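Local coordinates for thermophilic dibenzothiophene desulfurization enzyme C (Paenibacillus sp. A11-2, PDB 5XDC), which probably catalyses the FMNH2- and oxygen-dependent oxidation of dibenzothiophene at sulfur, giving first the 5-oxide and then the 5,5-dioxide, as a tetrameric monooxygenase, at residues L103-S106 against P107-A111; Y114-A117 against V118-R121; Q305-V308 against A309-G312. All coordinates share one frame; numbering follows the deposited sequence. Where two conformers were deposited one is given.

Contact 1 of 3, residues L103-S106 against P107-A111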
loop_
_atom_site.group_PDB
_atom_site.type_symbol
_atom_site.label_atom_id
_atom_site.label_comp_id
_atom_site.label_asym_id
_atom_site.label_seq_id
_atom_site.Cartn_x
_atom_site.Cartn_y
_atom_site.Cartn_z
ATOM N N LEU B 103 -30.893 -12.677 -22.789
ATOM C CA LEU B 103 -31.455 -13.184 -21.549
ATOM C C LEU B 103 -32.938 -12.880 -21.392
ATOM O O LEU B 103 -33.602 -13.535 -20.586
ATOM C CB LEU B 103 -30.703 -12.597 -20.350
ATOM C CG LEU B 103 -29.273 -13.096 -20.176
ATOM C CD1 LEU B 103 -28.523 -12.180 -19.197
ATOM C CD2 LEU B 103 -29.262 -14.548 -19.683
ATOM N N PHE B 104 -33.464 -11.891 -22.122
ATOM C CA PHE B 104 -34.849 -11.468 -21.975
ATOM C C PHE B 104 -35.685 -11.617 -23.238
ATOM O O PHE B 104 -36.917 -11.670 -23.130
ATOM C CB PHE B 104 -34.913 -10.003 -21.514
ATOM C CG PHE B 104 -34.587 -9.816 -20.064
ATOM C CD1 PHE B 104 -35.562 -9.963 -19.097
ATOM C CD2 PHE B 104 -33.301 -9.511 -19.670
ATOM C CE1 PHE B 104 -35.263 -9.797 -17.772
ATOM C CE2 PHE B 104 -32.993 -9.354 -18.337
ATOM C CZ PHE B 104 -33.975 -9.490 -17.390
ATOM N N ALA B 105 -35.070 -11.695 -24.413
ATOM C CA ALA B 105 -35.827 -11.794 -25.653
ATOM C C ALA B 105 -36.477 -13.167 -25.778
ATOM O O ALA B 105 -35.993 -14.163 -25.237
ATOM C CB ALA B 105 -34.926 -11.535 -26.856
ATOM N N SER B 106 -37.600 -13.205 -26.486
ATOM C CA SER B 106 -38.243 -14.467 -26.787
ATOM C C SER B 106 -37.467 -15.212 -27.868
ATOM O O SER B 106 -36.721 -14.611 -28.646
ATOM C CB SER B 106 -39.669 -14.226 -27.267
ATOM O OG SER B 106 -39.642 -13.688 -28.571
ATOM N N PRO B 107 -37.650 -16.535 -27.961
ATOM C CA PRO B 107 -37.056 -17.255 -29.095
ATOM C C PRO B 107 -37.477 -16.688 -30.438
ATOM O O PRO B 107 -36.660 -16.614 -31.361
ATOM C CB PRO B 107 -37.555 -18.696 -28.887
ATOM C CG PRO B 107 -37.814 -18.791 -27.439
ATOM C CD PRO B 107 -38.326 -17.445 -27.026
ATOM N N GLU B 108 -38.733 -16.257 -30.572
ATOM C CA GLU B 108 -39.179 -15.696 -31.843
ATOM C C GLU B 108 -38.446 -14.399 -32.164
ATOM O O GLU B 108 -38.032 -14.179 -33.310
ATOM C CB GLU B 108 -40.692 -15.462 -31.821
ATOM C CG GLU B 108 -41.536 -16.730 -31.812
ATOM C CD GLU B 108 -41.492 -17.471 -30.488
ATOM O OE1 GLU B 108 -41.256 -16.830 -29.437
ATOM O OE2 GLU B 108 -41.694 -18.706 -30.500
ATOM N N GLN B 109 -38.280 -13.527 -31.161
ATOM C CA GLN B 109 -37.527 -12.289 -31.353
ATOM C C GLN B 109 -36.102 -12.579 -31.800
ATOM O O GLN B 109 -35.588 -11.961 -32.741
ATOM C CB GLN B 109 -37.518 -11.481 -30.049
ATOM C CG GLN B 109 -38.843 -10.822 -29.705
ATOM C CD GLN B 109 -38.829 -10.077 -28.388
ATOM O OE1 GLN B 109 -38.521 -10.643 -27.332
ATOM N NE2 GLN B 109 -39.207 -8.809 -28.435
ATOM N N LYS B 110 -35.441 -13.527 -31.130
ATOM C CA LYS B 110 -34.060 -13.837 -31.476
ATOM C C LYS B 110 -33.962 -14.419 -32.873
ATOM O O LYS B 110 -33.008 -14.134 -33.607
ATOM C CB LYS B 110 -33.462 -14.812 -30.473
ATOM C CG LYS B 110 -33.445 -14.343 -29.059
ATOM C CD LYS B 110 -32.705 -15.373 -28.242
ATOM C CE LYS B 110 -33.133 -15.352 -26.823
ATOM N NZ LYS B 110 -32.419 -16.394 -26.045
ATOM N N ALA B 111 -34.937 -15.249 -33.256
ATOM C CA ALA B 111 -34.913 -15.841 -34.584
ATOM C C ALA B 111 -34.959 -14.773 -35.663
ATOM O O ALA B 111 -34.399 -14.959 -36.749
ATOM C CB ALA B 111 -36.082 -16.812 -34.735
HETATM O O HOH W 1 -39.441 -10.509 -24.962
HETATM O O HOH W 2 -34.303 -15.237 -23.401
#
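Ser-106 and Gln-109 close a capping box at the start of helix 107-119, just after helix 85-104 has ended and Ala-105 has left helical backbone angles. Two reciprocal hydrogen bonds define the motif. Gln-109 N donates to Ser-106 OG at 2.9 Å, capping an amide of the first turn, where the chain four residues back, at Ala-105, is no longer helical. In return, Ser-106 N gives its proton to Gln-109 OE1, also at 2.9 Å; that bond is almost straight (171° at the hydrogen) and arrives in the carbonyl plane on a lone pair. The serine hydroxyl reaches the helix because chi1 of 73° sets OG between its own backbone N and carbonyl carbon, where it also lies 3.2 Å from Gln-109 CG. This is the close-packed part of the contact: Gln-109 is buried, its chain runs extended beyond CG, and its NE2 is bonded to the carbonyl oxygens of Leu-227 and Asp-225. With bonds at both ends, the orientation of the amide is well determined. Ala-105 packs beside it, CA lying 3.4 Å from Gln-109 OE1. The rest of the contact is looser. Pro-107 and Glu-108 are exposed, and the carboxylate of Glu-108, brought round by a bend at chi2, comes no nearer to Ser-106 OG than 3.6 Å through OE1. Separately, Lys-110 stretches its long chain back past Ala-105, CG touching Ser-106 O at 3.3 Å, while NZ is held chiefly by Asp-102 O at the end of the preceding helix. Here one water donates to Ala-105 O at 2.7 Å and accepts a weak bond from Lys-110 NZ. The first full helical bond then runs from Lys-110 N to Ser-106 O, 3.0 Å long.

Contact 2 of 3, residues Y114-A117 against V118-R121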
loop_
_atom_site.group_PDB
_atom_site.type_symbol
_atom_site.label_atom_id
_atom_site.label_comp_id
_atom_site.label_asym_id
_atom_site.label_seq_id
_atom_site.Cartn_x
_atom_site.Cartn_y
_atom_site.Cartn_z
ATOM N N TYR B 114 -31.341 -11.970 -34.654
ATOM C CA TYR B 114 -29.932 -12.333 -34.739
ATOM C C TYR B 114 -29.474 -12.484 -36.185
ATOM O O TYR B 114 -28.384 -12.020 -36.533
ATOM C CB TYR B 114 -29.661 -13.597 -33.924
ATOM C CG TYR B 114 -29.744 -13.392 -32.425
ATOM C CD1 TYR B 114 -30.125 -12.173 -31.874
ATOM C CD2 TYR B 114 -29.434 -14.421 -31.556
ATOM C CE1 TYR B 114 -30.204 -12.002 -30.503
ATOM C CE2 TYR B 114 -29.512 -14.256 -30.187
ATOM C CZ TYR B 114 -29.889 -13.033 -29.669
ATOM O OH TYR B 114 -29.955 -12.867 -28.303
ATOM N N PRO B 115 -30.256 -13.100 -37.077
ATOM C CA PRO B 115 -29.834 -13.089 -38.487
ATOM C C PRO B 115 -29.734 -11.682 -39.046
ATOM O O PRO B 115 -28.863 -11.395 -39.876
ATOM C CB PRO B 115 -30.930 -13.914 -39.184
ATOM C CG PRO B 115 -31.423 -14.809 -38.142
ATOM C CD PRO B 115 -31.404 -13.994 -36.863
ATOM N N GLN B 116 -30.629 -10.797 -38.603
ATOM C CA GLN B 116 -30.575 -9.407 -39.025
ATOM C C GLN B 116 -29.295 -8.745 -38.538
ATOM O O GLN B 116 -28.621 -8.038 -39.294
ATOM C CB GLN B 116 -31.803 -8.677 -38.490
ATOM C CG GLN B 116 -32.057 -7.368 -39.159
ATOM C CD GLN B 116 -33.350 -6.708 -38.715
ATOM O OE1 GLN B 116 -34.027 -7.168 -37.788
ATOM N NE2 GLN B 116 -33.695 -5.610 -39.380
ATOM N N ALA B 117 -28.943 -8.981 -37.273
ATOM C CA ALA B 117 -27.721 -8.417 -36.705
ATOM C C ALA B 117 -26.484 -8.887 -37.455
ATOM O O ALA B 117 -25.510 -8.131 -37.603
ATOM C CB ALA B 117 -27.618 -8.799 -35.232
ATOM N N VAL B 118 -26.486 -10.144 -37.915
ATOM C CA VAL B 118 -25.376 -10.646 -38.723
ATOM C C VAL B 118 -25.352 -9.963 -40.088
ATOM O O VAL B 118 -24.313 -9.463 -40.537
ATOM C CB VAL B 118 -25.469 -12.177 -38.876
ATOM C CG1 VAL B 118 -24.408 -12.668 -39.853
ATOM C CG2 VAL B 118 -25.321 -12.881 -37.530
ATOM N N ARG B 119 -26.498 -9.952 -40.775
ATOM C CA ARG B 119 -26.569 -9.430 -42.139
ATOM C C ARG B 119 -26.254 -7.940 -42.193
ATOM O O ARG B 119 -25.537 -7.480 -43.091
ATOM C CB ARG B 119 -27.965 -9.714 -42.702
ATOM C CG ARG B 119 -28.311 -9.025 -44.006
ATOM C CD ARG B 119 -29.746 -9.366 -44.454
ATOM N NE ARG B 119 -30.389 -10.402 -43.627
ATOM C CZ ARG B 119 -31.414 -10.202 -42.793
ATOM N NH1 ARG B 119 -31.913 -11.218 -42.096
ATOM N NH2 ARG B 119 -31.951 -8.998 -42.647
ATOM N N GLU B 120 -26.781 -7.180 -41.242
ATOM C CA GLU B 120 -26.637 -5.734 -41.220
ATOM C C GLU B 120 -25.454 -5.271 -40.378
ATOM O O GLU B 120 -25.246 -4.062 -40.250
ATOM C CB GLU B 120 -27.936 -5.102 -40.705
ATOM C CG GLU B 120 -29.173 -5.467 -41.559
ATOM C CD GLU B 120 -30.444 -4.759 -41.123
ATOM O OE1 GLU B 120 -30.393 -3.893 -40.225
ATOM O OE2 GLU B 120 -31.515 -5.070 -41.692
ATOM N N ARG B 121 -24.690 -6.200 -39.807
ATOM C CA ARG B 121 -23.474 -5.887 -39.051
ATOM C C ARG B 121 -23.771 -4.917 -37.905
ATOM O O ARG B 121 -23.135 -3.870 -37.760
ATOM C CB ARG B 121 -22.387 -5.355 -39.986
ATOM C CG ARG B 121 -22.048 -6.367 -41.088
ATOM C CD ARG B 121 -20.692 -6.146 -41.724
ATOM N NE ARG B 121 -20.328 -7.251 -42.612
ATOM C CZ ARG B 121 -19.705 -8.370 -42.234
ATOM N NH1 ARG B 121 -19.348 -8.577 -40.961
ATOM N NH2 ARG B 121 -19.436 -9.299 -43.147
#
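The amide of Gln-116 and the carboxylate of Glu-120 meet one helical turn apart with their planes 89° to each other. Gln-116 NE2 donates a nearly straight bond of 3.2 Å to Glu-120 OE2; the acceptor lies in the amide plane, whereas the donor approaches from above the carboxylate, 46° out of its plane. The carboxylate face is also met by the glutamine chain, with Gln-116 CG 3.6 Å from Glu-120 CD. The other oxygen, Glu-120 OE1, is bonded to Trp-122 NE1, so each carboxylate oxygen has a separate donor, and the tryptophan is the stronger partner. A second flat group, the guanidinium of Arg-119, has Pro-115 O and Gln-116 CA over one face, with Arg-119 CZ 3.9 Å from Gln-116 CA. An almost eclipsed chi3 of -7° folds the chain back over the helix and brings NH1 to 4.1 Å from Pro-115 CB. This is loose contact at an exposed residue, with no hydrogen bond between the guanidinium and the preceding turn. Within the helix, Val-118 CG2 sits 3.3 Å from Tyr-114 O; outside it, Val-118 rests on Thr-56. Tyr-114 is buried, its ring meeting Phe-98 and its OH bonded to Asp-102 OD1. Three backbone bonds join the turns, from Val-118 N, Arg-119 N and Glu-120 N to the carbonyls of Tyr-114, Pro-115 and Gln-116, the last being 2.8 Å between Glu-120 N and Gln-116 O. The helix is kinked at Pro-115, whose ring nitrogen carries no hydrogen to donate to the preceding turn. Arg-121, with positive phi, closes helix 107-119 in a Schellman motif, a classic C-terminal helix ending.

Contact 3 of 3, residues Q305-V308 against A309-G312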
loop_
_atom_site.group_PDB
_atom_site.type_symbol
_atom_site.label_atom_id
_atom_site.label_comp_id
_atom_site.label_asym_id
_atom_site.label_seq_id
_atom_site.Cartn_x
_atom_site.Cartn_y
_atom_site.Cartn_z
ATOM N N GLN B 305 1.496 -9.007 -10.466
ATOM C CA GLN B 305 0.084 -8.824 -10.163
ATOM C C GLN B 305 -0.775 -8.994 -11.409
ATOM O O GLN B 305 -1.850 -9.599 -11.342
ATOM C CB GLN B 305 -0.148 -7.454 -9.537
ATOM C CG GLN B 305 0.474 -7.305 -8.178
ATOM C CD GLN B 305 0.256 -5.918 -7.615
ATOM O OE1 GLN B 305 1.203 -5.179 -7.391
ATOM N NE2 GLN B 305 -1.004 -5.552 -7.406
ATOM N N LEU B 306 -0.323 -8.468 -12.555
ATOM C CA LEU B 306 -1.087 -8.626 -13.796
ATOM C C LEU B 306 -1.250 -10.094 -14.175
ATOM O O LEU B 306 -2.348 -10.524 -14.550
ATOM C CB LEU B 306 -0.422 -7.865 -14.934
ATOM C CG LEU B 306 -1.141 -7.958 -16.282
ATOM C CD1 LEU B 306 -2.525 -7.353 -16.230
ATOM C CD2 LEU B 306 -0.305 -7.283 -17.325
ATOM N N GLN B 307 -0.168 -10.881 -14.093
ATOM C CA GLN B 307 -0.263 -12.298 -14.439
ATOM C C GLN B 307 -1.322 -12.977 -13.594
ATOM O O GLN B 307 -2.165 -13.719 -14.107
ATOM C CB GLN B 307 1.072 -13.019 -14.231
ATOM C CG GLN B 307 2.288 -12.507 -14.979
ATOM C CD GLN B 307 2.048 -12.171 -16.434
ATOM O OE1 GLN B 307 1.774 -13.053 -17.255
ATOM N NE2 GLN B 307 2.196 -10.890 -16.774
ATOM N N VAL B 308 -1.287 -12.743 -12.284
ATOM C CA VAL B 308 -2.211 -13.440 -11.402
ATOM C C VAL B 308 -3.639 -12.980 -11.661
ATOM O O VAL B 308 -4.567 -13.797 -11.713
ATOM C CB VAL B 308 -1.800 -13.239 -9.934
ATOM C CG1 VAL B 308 -2.830 -13.860 -9.001
ATOM C CG2 VAL B 308 -0.426 -13.843 -9.668
ATOM N N ALA B 309 -3.844 -11.667 -11.820
ATOM C CA ALA B 309 -5.189 -11.150 -12.075
ATOM C C ALA B 309 -5.752 -11.700 -13.378
ATOM O O ALA B 309 -6.940 -12.037 -13.458
ATOM C CB ALA B 309 -5.175 -9.623 -12.115
ATOM N N GLU B 310 -4.922 -11.778 -14.417
ATOM C CA GLU B 310 -5.390 -12.311 -15.696
ATOM C C GLU B 310 -5.735 -13.787 -15.574
ATOM O O GLU B 310 -6.781 -14.239 -16.065
ATOM C CB GLU B 310 -4.331 -12.119 -16.768
ATOM C CG GLU B 310 -4.148 -10.671 -17.191
ATOM C CD GLU B 310 -3.055 -10.481 -18.227
ATOM O OE1 GLU B 310 -2.070 -11.255 -18.243
ATOM O OE2 GLU B 310 -3.177 -9.525 -19.019
ATOM N N ALA B 311 -4.851 -14.557 -14.940
ATOM C CA ALA B 311 -5.102 -15.987 -14.794
ATOM C C ALA B 311 -6.377 -16.223 -14.007
ATOM O O ALA B 311 -7.161 -17.128 -14.327
ATOM C CB ALA B 311 -3.910 -16.673 -14.119
ATOM N N GLY B 312 -6.615 -15.406 -12.981
ATOM C CA GLY B 312 -7.848 -15.516 -12.225
ATOM C C GLY B 312 -9.073 -15.148 -13.038
ATOM O O GLY B 312 -10.131 -15.771 -12.903
#
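Regular alpha-helical backbone runs unbroken from Gln-305 to Gly-312, with Ala-309 N, Glu-310 N, Ala-311 N and Gly-312 N bonded to Gln-305 O, Leu-306 O, Gln-307 O and Val-308 O, all at 2.9 Å and with angles at the hydrogen of 160° to 166°. The side-chain contact along this turn is carried by Leu-306 and Glu-310, whose chains slant across each other. Leu-306 holds CG opposite its backbone N (chi1 -180°), which directs the branch along the helix so that CG is 3.7 Å from Glu-310 CD and CD1 is 3.6 Å from Glu-310 OE2. The glutamate chain, extended beyond CG, passes close to the backbone as well, its CG 3.2 Å from Leu-306 O. Its charge is met by Arg-264, whose NE forms a salt bridge with OE2. The leucine therefore lies alongside an ion pair, touching Arg-264 too, a setting that probably favours the charged form of the glutamate. The CB atoms of Ala-309 and Ala-311 sit at the usual helical distance from the carbonyl four residues back, 3.4 Å from Gln-305 O and Gln-307 O respectively. The amide of Gln-307 is held by partners beyond this turn: NE2 donates to Ala-303 O, and OE1 accepts from Gln-340 NE2 of the second subunit. Helix 293-324 thus has helix 247-276 against Leu-306 and Ala-309, helix 331-363 against those two and Gln-305, and the second subunit against Gln-305, Gln-307, Val-308 and Ala-311.

In the fold
Along the chain the three contacts follow in series. Contacts 1 and 2 mark the beginning and the end of one helix, 107-119; their centres are about 14 Å apart, and they touch where Lys-110 O lies 3.6 Å from Pro-115 CD. Both fall in the N-terminal acyl-CoA dehydrogenase-like domain and sit at the surface. Contact 3 belongs to the C-terminal domain, midway along the long helix 293-324, with its centre about 36 Å from that of contact 1 and about 35 Å from that of contact 2. All lie away from the indole and FMN sites. The first two bound a short helix, whereas the third is buried where helices of two subunits meet in the tetramer.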